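HcgC (Methanococcus maripaludis S2, PDB 5O4M) catalyses a SAM-dependent methyl transfer to a pyridinol precursor during biosynthesis of the FeGP cofactor of [Fe]-hydrogenase. Local coordinates at the SAH/9KH site. Numbering follows the deposited sequence. Chains: chain A/B, HcgC.

The SAH/9KH site. Residues chain A 29, 49, 51-53, 71-73, 77, 91, 112-113, 115, 117-118, 134, 174, 176-179, 213; chain B 5, 199. With SAH (S-adenosyl-L-homocysteine), chain C; 9KH (6-carboxy methyl-4-hydroxy-2-pyridinol), chain D.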
ATOM      1  N   LYS A  29     -10.651 -17.945  17.363  1.00 27.79           N
ATOM      2  CA  LYS A  29     -12.096 -18.118  17.186  1.00 28.52           C
ATOM      3  C   LYS A  29     -12.641 -19.018  18.283  1.00 31.37           C
ATOM      4  O   LYS A  29     -13.669 -18.703  18.898  1.00 30.06           O
ATOM      5  CB  LYS A  29     -12.426 -18.655  15.781  1.00 29.36           C
ATOM      6  CG  LYS A  29     -12.133 -17.660  14.661  1.00 25.27           C
ATOM      7  CD  LYS A  29     -12.521 -18.204  13.303  1.00 29.67           C
ATOM      8  CE  LYS A  29     -12.376 -17.175  12.198  1.00 24.28           C
ATOM      9  NZ  LYS A  29     -12.939 -17.617  10.924  1.00 37.02           N
ATOM     10  N   GLY A  49     -20.518 -26.706   9.768  1.00 31.47           N
ATOM     11  CA  GLY A  49     -19.363 -26.280   8.989  1.00 28.65           C
ATOM     12  C   GLY A  49     -18.055 -26.773   9.535  1.00 31.38           C
ATOM     13  O   GLY A  49     -17.505 -26.140  10.425  1.00 26.28           O
ATOM     14  N   TYR A  51     -15.119 -27.133   7.748  1.00 26.82           N
ATOM     15  CA  TYR A  51     -13.993 -26.318   7.282  1.00 25.98           C
ATOM     16  C   TYR A  51     -14.242 -24.827   7.555  1.00 30.56           C
ATOM     17  O   TYR A  51     -15.346 -24.392   7.392  1.00 32.94           O
ATOM     18  CB  TYR A  51     -13.742 -26.593   5.824  1.00 25.59           C
ATOM     19  CG  TYR A  51     -12.911 -25.624   5.030  1.00 25.16           C
ATOM     20  CD1 TYR A  51     -13.448 -24.431   4.567  1.00 26.26           C
ATOM     21  CD2 TYR A  51     -11.605 -25.937   4.661  1.00 24.28           C
ATOM     22  CE1 TYR A  51     -12.694 -23.549   3.802  1.00 24.48           C
ATOM     23  CE2 TYR A  51     -10.855 -25.086   3.870  1.00 23.43           C
ATOM     24  CZ  TYR A  51     -11.398 -23.884   3.448  1.00 32.82           C
ATOM     25  OH  TYR A  51     -10.643 -23.049   2.677  1.00 31.59           O
ATOM     26  N   LEU A  52     -13.248 -24.033   7.888  1.00 28.39           N
ATOM     27  CA  LEU A  52     -11.852 -24.426   8.149  1.00 28.60           C
ATOM     28  C   LEU A  52     -11.663 -24.435   9.676  1.00 29.57           C
ATOM     29  O   LEU A  52     -10.965 -25.266  10.201  1.00 31.67           O
ATOM     30  CB  LEU A  52     -10.860 -23.445   7.504  1.00 26.68           C
ATOM     31  CG  LEU A  52      -9.350 -23.715   7.746  1.00 29.95           C
ATOM     32  CD1 LEU A  52      -8.985 -25.161   7.474  1.00 31.35           C
ATOM     33  CD2 LEU A  52      -8.472 -22.834   6.850  1.00 23.86           C
ATOM     34  N   SER A  53     -12.300 -23.529  10.356  1.00 28.80           N
ATOM     35  CA  SER A  53     -12.211 -23.378  11.826  1.00 31.61           C
ATOM     36  C   SER A  53     -13.134 -24.332  12.642  1.00 37.24           C
ATOM     37  O   SER A  53     -12.910 -24.531  13.850  1.00 37.24           O
ATOM     38  CB  SER A  53     -12.434 -21.906  12.185  1.00 33.90           C
ATOM     39  OG  SER A  53     -13.682 -21.426  11.696  1.00 52.88           O
ATOM     40  N   VAL A  71     -21.612 -31.004  11.778  1.00 38.90           N
ATOM     41  CA  VAL A  71     -22.525 -31.282  10.670  1.00 39.52           C
ATOM     42  C   VAL A  71     -21.964 -30.553   9.411  1.00 41.54           C
ATOM     43  O   VAL A  71     -21.578 -29.385   9.488  1.00 38.15           O
ATOM     44  CB  VAL A  71     -23.984 -30.857  10.948  1.00 44.47           C
ATOM     45  CG1 VAL A  71     -24.883 -31.176   9.746  1.00 45.95           C
ATOM     46  CG2 VAL A  71     -24.515 -31.528  12.200  1.00 44.95           C
ATOM     47  N   ASP A  72     -21.926 -31.243   8.267  1.00 39.44           N
ATOM     48  CA  ASP A  72     -21.451 -30.616   7.029  1.00 38.42           C
ATOM     49  C   ASP A  72     -22.215 -31.173   5.867  1.00 41.70           C
ATOM     50  O   ASP A  72     -22.566 -32.352   5.827  1.00 42.06           O
ATOM     51  CB  ASP A  72     -19.924 -30.742   6.774  1.00 38.36           C
ATOM     52  CG  ASP A  72     -19.369 -29.608   5.906  1.00 37.54           C
ATOM     53  OD1 ASP A  72     -19.623 -29.614   4.680  1.00 34.99           O
ATOM     54  OD2 ASP A  72     -18.698 -28.700   6.461  1.00 35.83           O
ATOM     55  N   ILE A  73     -22.460 -30.318   4.896  1.00 35.81           N
ATOM     56  CA  ILE A  73     -23.154 -30.718   3.687  1.00 34.71           C
ATOM     57  C   ILE A  73     -22.240 -31.664   2.848  1.00 40.66           C
ATOM     58  O   ILE A  73     -22.743 -32.454   2.052  1.00 41.69           O
ATOM     59  CB  ILE A  73     -23.687 -29.463   2.926  1.00 36.28           C
ATOM     60  CG1 ILE A  73     -24.736 -29.875   1.866  1.00 38.98           C
ATOM     61  CG2 ILE A  73     -22.561 -28.627   2.301  1.00 32.91           C
ATOM     62  CD1 ILE A  73     -25.598 -28.656   1.327  1.00 47.73           C
ATOM     63  N   LEU A  77     -15.798 -34.283   4.428  1.00 40.52           N
ATOM     64  CA  LEU A  77     -15.172 -33.435   5.435  1.00 38.87           C
ATOM     65  C   LEU A  77     -15.014 -34.132   6.790  1.00 46.06           C
ATOM     66  O   LEU A  77     -14.418 -33.548   7.686  1.00 46.02           O
ATOM     67  CB  LEU A  77     -15.829 -32.054   5.555  1.00 37.80           C
ATOM     68  CG  LEU A  77     -15.357 -31.063   4.462  1.00 42.26           C
ATOM     69  CD1 LEU A  77     -16.127 -29.787   4.520  1.00 42.35           C
ATOM     70  CD2 LEU A  77     -13.883 -30.733   4.608  1.00 43.45           C
ATOM     71  N   LEU A  91     -25.333 -33.393   6.259  1.00 54.87           N
ATOM     72  CA  LEU A  91     -26.613 -32.686   6.348  1.00 56.28           C
ATOM     73  C   LEU A  91     -27.843 -33.574   6.122  1.00 64.84           C
ATOM     74  O   LEU A  91     -28.850 -33.373   6.804  1.00 64.82           O
ATOM     75  CB  LEU A  91     -26.626 -31.489   5.376  1.00 55.38           C
ATOM     76  CG  LEU A  91     -27.721 -30.461   5.541  1.00 59.66           C
ATOM     77  CD1 LEU A  91     -27.669 -29.798   6.898  1.00 59.16           C
ATOM     78  CD2 LEU A  91     -27.611 -29.416   4.471  1.00 61.97           C
ATOM     79  N   LEU A 112     -21.118 -21.991  11.649  1.00 35.62           N
ATOM     80  CA  LEU A 112     -19.861 -21.481  11.109  1.00 32.97           C
ATOM     81  C   LEU A 112     -19.839 -21.533   9.575  1.00 37.05           C
ATOM     82  O   LEU A 112     -18.806 -21.267   8.977  1.00 37.88           O
ATOM     83  CB  LEU A 112     -18.699 -22.337  11.625  1.00 32.30           C
ATOM     84  CG  LEU A 112     -18.547 -22.474  13.128  1.00 36.94           C
ATOM     85  CD1 LEU A 112     -17.441 -23.418  13.440  1.00 38.32           C
ATOM     86  CD2 LEU A 112     -18.300 -21.155  13.802  1.00 34.77           C
ATOM     87  N   THR A 113     -20.957 -21.856   8.927  1.00 33.87           N
ATOM     88  CA  THR A 113     -21.022 -21.970   7.471  1.00 34.61           C
ATOM     89  C   THR A 113     -20.864 -20.620   6.685  1.00 36.85           C
ATOM     90  O   THR A 113     -20.365 -20.625   5.541  1.00 34.96           O
ATOM     91  CB  THR A 113     -22.308 -22.723   7.073  1.00 38.80           C
ATOM     92  OG1 THR A 113     -23.466 -21.931   7.361  1.00 32.64           O
ATOM     93  CG2 THR A 113     -22.391 -24.087   7.744  1.00 37.40           C
ATOM     94  N   ILE A 115     -21.270 -17.491   4.305  1.00 32.11           N
ATOM     95  CA  ILE A 115     -21.831 -17.217   2.968  1.00 32.64           C
ATOM     96  C   ILE A 115     -22.416 -18.450   2.272  1.00 39.29           C
ATOM     97  O   ILE A 115     -21.718 -19.455   2.076  1.00 36.76           O
ATOM     98  CB  ILE A 115     -20.837 -16.491   2.030  1.00 34.78           C
ATOM     99  CG1 ILE A 115     -20.395 -15.128   2.618  1.00 34.81           C
ATOM    100  CG2 ILE A 115     -21.450 -16.275   0.639  1.00 34.12           C
ATOM    101  CD1 ILE A 115     -19.015 -14.730   2.192  1.00 46.21           C
ATOM    102  N   GLY A 117     -24.389 -20.615   3.295  1.00 36.27           N
ATOM    103  CA  GLY A 117     -24.474 -21.738   4.202  1.00 37.13           C
ATOM    104  C   GLY A 117     -25.853 -22.124   4.686  1.00 43.33           C
ATOM    105  O   GLY A 117     -26.840 -21.993   3.957  1.00 44.96           O
ATOM    106  N   VAL A 118     -25.923 -22.615   5.931  1.00 41.33           N
ATOM    107  CA  VAL A 118     -27.184 -23.066   6.564  1.00 41.76           C
ATOM    108  C   VAL A 118     -28.279 -22.062   6.465  1.00 45.08           C
ATOM    109  O   VAL A 118     -28.077 -20.862   6.606  1.00 44.76           O
ATOM    110  CB  VAL A 118     -27.109 -23.573   8.025  1.00 45.68           C
ATOM    111  CG1 VAL A 118     -26.105 -24.674   8.195  1.00 45.13           C
ATOM    112  CG2 VAL A 118     -26.872 -22.447   9.010  1.00 44.76           C
ATOM    113  N   GLU A 134     -21.545 -17.398  13.138  1.00 31.49           N
ATOM    114  CA  GLU A 134     -20.337 -16.709  12.708  1.00 30.37           C
ATOM    115  C   GLU A 134     -20.688 -15.705  11.626  1.00 34.69           C
ATOM    116  O   GLU A 134     -21.296 -16.068  10.624  1.00 37.91           O
ATOM    117  CB  GLU A 134     -19.296 -17.683  12.136  1.00 31.15           C
ATOM    118  CG  GLU A 134     -18.043 -16.961  11.645  1.00 40.16           C
ATOM    119  CD  GLU A 134     -16.781 -17.785  11.581  1.00 46.85           C
ATOM    120  OE1 GLU A 134     -16.873 -19.007  11.332  1.00 35.99           O
ATOM    121  OE2 GLU A 134     -15.689 -17.182  11.682  1.00 45.52           O
ATOM    122  N   THR A 174     -13.453 -10.727   4.419  1.00 23.11           N
ATOM    123  CA  THR A 174     -14.265 -11.631   5.208  1.00 22.70           C
ATOM    124  C   THR A 174     -13.521 -11.920   6.514  1.00 27.51           C
ATOM    125  O   THR A 174     -12.357 -11.552   6.715  1.00 26.35           O
ATOM    126  CB  THR A 174     -14.621 -12.929   4.458  1.00 30.59           C
ATOM    127  OG1 THR A 174     -13.576 -13.898   4.607  1.00 34.38           O
ATOM    128  CG2 THR A 174     -15.006 -12.716   2.968  1.00 19.53           C
ATOM    129  N   GLY A 176     -13.390 -15.088   7.295  1.00 27.22           N
ATOM    130  CA  GLY A 176     -12.996 -16.462   7.098  1.00 26.62           C
ATOM    131  C   GLY A 176     -11.533 -16.733   7.380  1.00 26.19           C
ATOM    132  O   GLY A 176     -10.679 -15.927   7.042  1.00 21.93           O
ATOM    133  N   THR A 177     -11.244 -17.877   8.005  1.00 26.54           N
ATOM    134  CA  THR A 177      -9.892 -18.324   8.333  1.00 27.73           C
ATOM    135  C   THR A 177      -9.042 -18.307   7.099  1.00 29.83           C
ATOM    136  O   THR A 177      -7.914 -17.824   7.195  1.00 27.18           O
ATOM    137  CB  THR A 177      -9.949 -19.702   8.887  1.00 30.90           C
ATOM    138  OG1 THR A 177     -10.947 -19.625   9.858  1.00 28.14           O
ATOM    139  CG2 THR A 177      -8.603 -20.184   9.466  1.00 26.96           C
ATOM    140  N   MET A 178      -9.566 -18.810   5.944  1.00 23.96           N
ATOM    141  CA  MET A 178      -8.758 -18.796   4.690  1.00 23.91           C
ATOM    142  C   MET A 178      -8.381 -17.380   4.241  1.00 28.16           C
ATOM    143  O   MET A 178      -7.217 -17.086   3.901  1.00 26.38           O
ATOM    144  CB  MET A 178      -9.449 -19.530   3.558  1.00 25.76           C
ATOM    145  CG  MET A 178      -8.615 -19.523   2.257  1.00 28.66           C
ATOM    146  SD  MET A 178      -6.993 -20.385   2.337  1.00 31.51           S
ATOM    147  CE  MET A 178      -7.471 -21.928   2.959  1.00 29.33           C
ATOM    148  N   THR A 179      -9.380 -16.509   4.230  1.00 27.53           N
ATOM    149  CA  THR A 179      -9.197 -15.102   3.858  1.00 28.94           C
ATOM    150  C   THR A 179      -8.159 -14.432   4.768  1.00 29.51           C
ATOM    151  O   THR A 179      -7.291 -13.735   4.275  1.00 25.86           O
ATOM    152  CB  THR A 179     -10.505 -14.299   4.009  1.00 24.00           C
ATOM    153  OG1 THR A 179     -11.519 -14.826   3.165  1.00 26.26           O
ATOM    154  CG2 THR A 179     -10.350 -12.884   3.641  1.00 27.01           C
ATOM    155  N   PHE A 213     -12.593 -28.816  -1.567  1.00 30.20           N
ATOM    156  CA  PHE A 213     -13.939 -28.922  -2.158  1.00 29.68           C
ATOM    157  C   PHE A 213     -14.090 -29.354  -3.633  1.00 34.87           C
ATOM    158  O   PHE A 213     -15.199 -29.730  -4.051  1.00 32.95           O
ATOM    159  CB  PHE A 213     -14.641 -27.565  -1.984  1.00 29.08           C
ATOM    160  CG  PHE A 213     -14.753 -27.235  -0.523  1.00 29.84           C
ATOM    161  CD1 PHE A 213     -15.833 -27.694   0.229  1.00 31.11           C
ATOM    162  CD2 PHE A 213     -13.757 -26.523   0.120  1.00 29.69           C
ATOM    163  CE1 PHE A 213     -15.911 -27.441   1.586  1.00 31.16           C
ATOM    164  CE2 PHE A 213     -13.830 -26.263   1.485  1.00 32.23           C
ATOM    165  CZ  PHE A 213     -14.910 -26.729   2.214  1.00 32.48           C
TER
ATOM    166  N   ILE B   5     -17.051 -23.037  -2.459  1.00 34.14           N
ATOM    167  CA  ILE B   5     -17.518 -23.940  -1.401  1.00 31.26           C
ATOM    168  C   ILE B   5     -19.032 -24.273  -1.623  1.00 34.34           C
ATOM    169  O   ILE B   5     -19.478 -25.363  -1.326  1.00 32.90           O
ATOM    170  CB  ILE B   5     -17.240 -23.283  -0.012  1.00 30.46           C
ATOM    171  CG1 ILE B   5     -15.723 -23.147   0.204  1.00 27.81           C
ATOM    172  CG2 ILE B   5     -17.889 -24.074   1.119  1.00 29.12           C
ATOM    173  CD1 ILE B   5     -15.243 -22.277   1.345  1.00 39.94           C
ATOM    174  N   LEU B 199     -13.722 -11.925  -2.143  1.00 29.28           N
ATOM    175  CA  LEU B 199     -13.519 -12.402  -0.778  1.00 30.05           C
ATOM    176  C   LEU B 199     -12.029 -12.390  -0.528  1.00 29.19           C
ATOM    177  O   LEU B 199     -11.579 -11.767   0.424  1.00 25.84           O
ATOM    178  CB  LEU B 199     -14.080 -13.821  -0.549  1.00 29.81           C
ATOM    179  CG  LEU B 199     -15.597 -13.926  -0.377  1.00 36.73           C
ATOM    180  CD1 LEU B 199     -16.323 -13.599  -1.618  1.00 38.06           C
ATOM    181  CD2 LEU B 199     -15.977 -15.300   0.040  1.00 39.31           C
TER
HETATM  182  N   SAH C 301     -16.481 -19.928   8.699  1.00 32.61           N
HETATM  183  CA  SAH C 301     -15.484 -20.909   8.216  1.00 33.98           C
HETATM  184  CB  SAH C 301     -15.620 -21.043   6.685  1.00 40.49           C
HETATM  185  CG  SAH C 301     -16.920 -21.742   6.295  1.00 36.71           C
HETATM  186  SD  SAH C 301     -16.939 -22.443   4.681  1.00 37.72           S
HETATM  187  C   SAH C 301     -14.123 -20.402   8.533  1.00 32.72           C
HETATM  188  O   SAH C 301     -13.197 -21.208   8.479  1.00 35.71           O
HETATM  189  OXT SAH C 301     -13.943 -19.210   8.847  1.00 36.79           O
HETATM  190  C5' SAH C 301     -18.478 -23.304   4.648  1.00 37.12           C
HETATM  191  C4' SAH C 301     -18.350 -24.685   5.343  1.00 33.85           C
HETATM  192  O4' SAH C 301     -19.648 -25.115   5.765  1.00 37.68           O
HETATM  193  C3' SAH C 301     -17.900 -25.753   4.347  1.00 31.98           C
HETATM  194  O3' SAH C 301     -17.273 -26.879   5.037  1.00 33.73           O
HETATM  195  C2' SAH C 301     -19.209 -26.171   3.681  1.00 33.09           C
HETATM  196  O2' SAH C 301     -19.141 -27.473   3.075  1.00 36.10           O
HETATM  197  C1' SAH C 301     -20.136 -26.167   4.884  1.00 33.97           C
HETATM  198  N9  SAH C 301     -21.539 -25.852   4.552  1.00 32.05           N
HETATM  199  C8  SAH C 301     -22.005 -24.979   3.630  1.00 30.40           C
HETATM  200  N7  SAH C 301     -23.366 -24.974   3.673  1.00 36.59           N
HETATM  201  C5  SAH C 301     -23.774 -25.843   4.644  1.00 35.02           C
HETATM  202  C6  SAH C 301     -25.066 -26.333   5.240  1.00 37.07           C
HETATM  203  N6  SAH C 301     -26.271 -25.889   4.803  1.00 40.30           N
HETATM  204  N1  SAH C 301     -25.023 -27.245   6.236  1.00 36.82           N
HETATM  205  C2  SAH C 301     -23.849 -27.722   6.700  1.00 38.82           C
HETATM  206  N3  SAH C 301     -22.650 -27.320   6.214  1.00 36.31           N
HETATM  207  C4  SAH C 301     -22.551 -26.400   5.221  1.00 32.13           C
HETATM  208  C2  9KH D 302     -17.529 -18.260   4.021  1.00 40.41           C
HETATM  209  C3  9KH D 302     -16.293 -17.620   3.991  1.00 38.15           C
HETATM  210  C4  9KH D 302     -15.524 -17.707   2.810  1.00 31.98           C
HETATM  211  C6  9KH D 302     -17.233 -19.021   1.763  1.00 35.32           C
HETATM  212  O1  9KH D 302     -18.256 -18.164   5.158  1.00 41.92           O
HETATM  213  N5  9KH D 302     -16.012 -18.401   1.750  1.00 32.42           N
HETATM  214  C7  9KH D 302     -18.020 -18.975   2.912  1.00 38.09           C
HETATM  215  O8  9KH D 302     -17.651 -19.704   0.661  1.00 29.94           O
HETATM  216  C9  9KH D 302     -15.883 -16.882   5.253  1.00 37.82           C
HETATM  217  C10 9KH D 302     -14.143 -17.107   2.644  1.00 29.15           C
HETATM  218  C12 9KH D 302     -13.153 -17.947   3.460  1.00 31.29           C
HETATM  219  O13 9KH D 302     -13.310 -19.191   3.614  1.00 34.08           O
HETATM  220  O14 9KH D 302     -12.180 -17.351   3.984  1.00 25.40           O
HETATM  221  O   HOH W   1     -12.065 -20.500   5.709  1.00 24.38           O
HETATM  222  O   HOH W   2     -11.927 -20.820   1.767  1.00 29.77           O
HETATM  223  O   HOH W   3     -19.986 -27.123   0.548  1.00 31.41           O
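Loops of chain A carry most of the site: A:Leu52 follows a cis peptide bond, and its N and that of A:Ser53 donate to SAH O, while A:Thr177 N, at the first turn of helix 177-193, donates to SAH OXT. At the ribose, A:Asp72, with CG anti to the backbone N (chi1 -154°), forms a two-pronged grip: OD1 takes SAH O2' and OD2 takes SAH O3', each at 2.7 Å and each through its syn lone pair. The adenine lies between A:Thr113 and A:Ile73; A:Thr113 CG2 sits over both rings, 3.4 Å from SAH C4, and A:Ile73 CB and CG2 approach by CH-pi contact. A:Thr113 OG1, in the crowded position between backbone N and carbonyl carbon (chi1 68°), accepts from A:Val118 N, which fixes the methyl towards the base. SAH N, the homocysteine amino group, donates to A:Leu112 O in the carbonyl plane and to A:Glu134 OE1 (2.8 Å) from above the carboxylate plane. A:Lys29, extended beyond CG, brings NZ 2.8 Å from SAH OXT in a salt bridge and also to A:Glu134 OE2, a charge network that would favour the zwitterion. The 9KH carboxylate O14 accepts from A:Thr179 N and, at 2.7 Å, from A:Thr179 OG1, itself paired with A:Thr174 OG1. Water 1 links 9KH O13 to SAH O and A:Met178 N. SAH SD lies 4.0 Å from 9KH C7, the unsubstituted carbon between the two oxygen-bearing ones, which suggests C7 as methyl acceptor; SAH is the spent cofactor, 9KH the still unmethylated acceptor. A:Tyr51 is sandwiched between A:Leu52 CB and A:Phe213 CE2, and its OH meets water 2. From chain B, B:Ile5 CG2 packs 3.6 Å from SAH C2', CD1 reaches 9KH, and B:Leu199 CD2 touches the pyridinol. The pocket lies at the C-terminal ends of, and in the loops after, strands 44-48, 67-72, 108-111 and 130-134, as in a Rossmann-like nucleotide site, and chain B closes it over the ribose and sulfur side of SAH and the pyridinol.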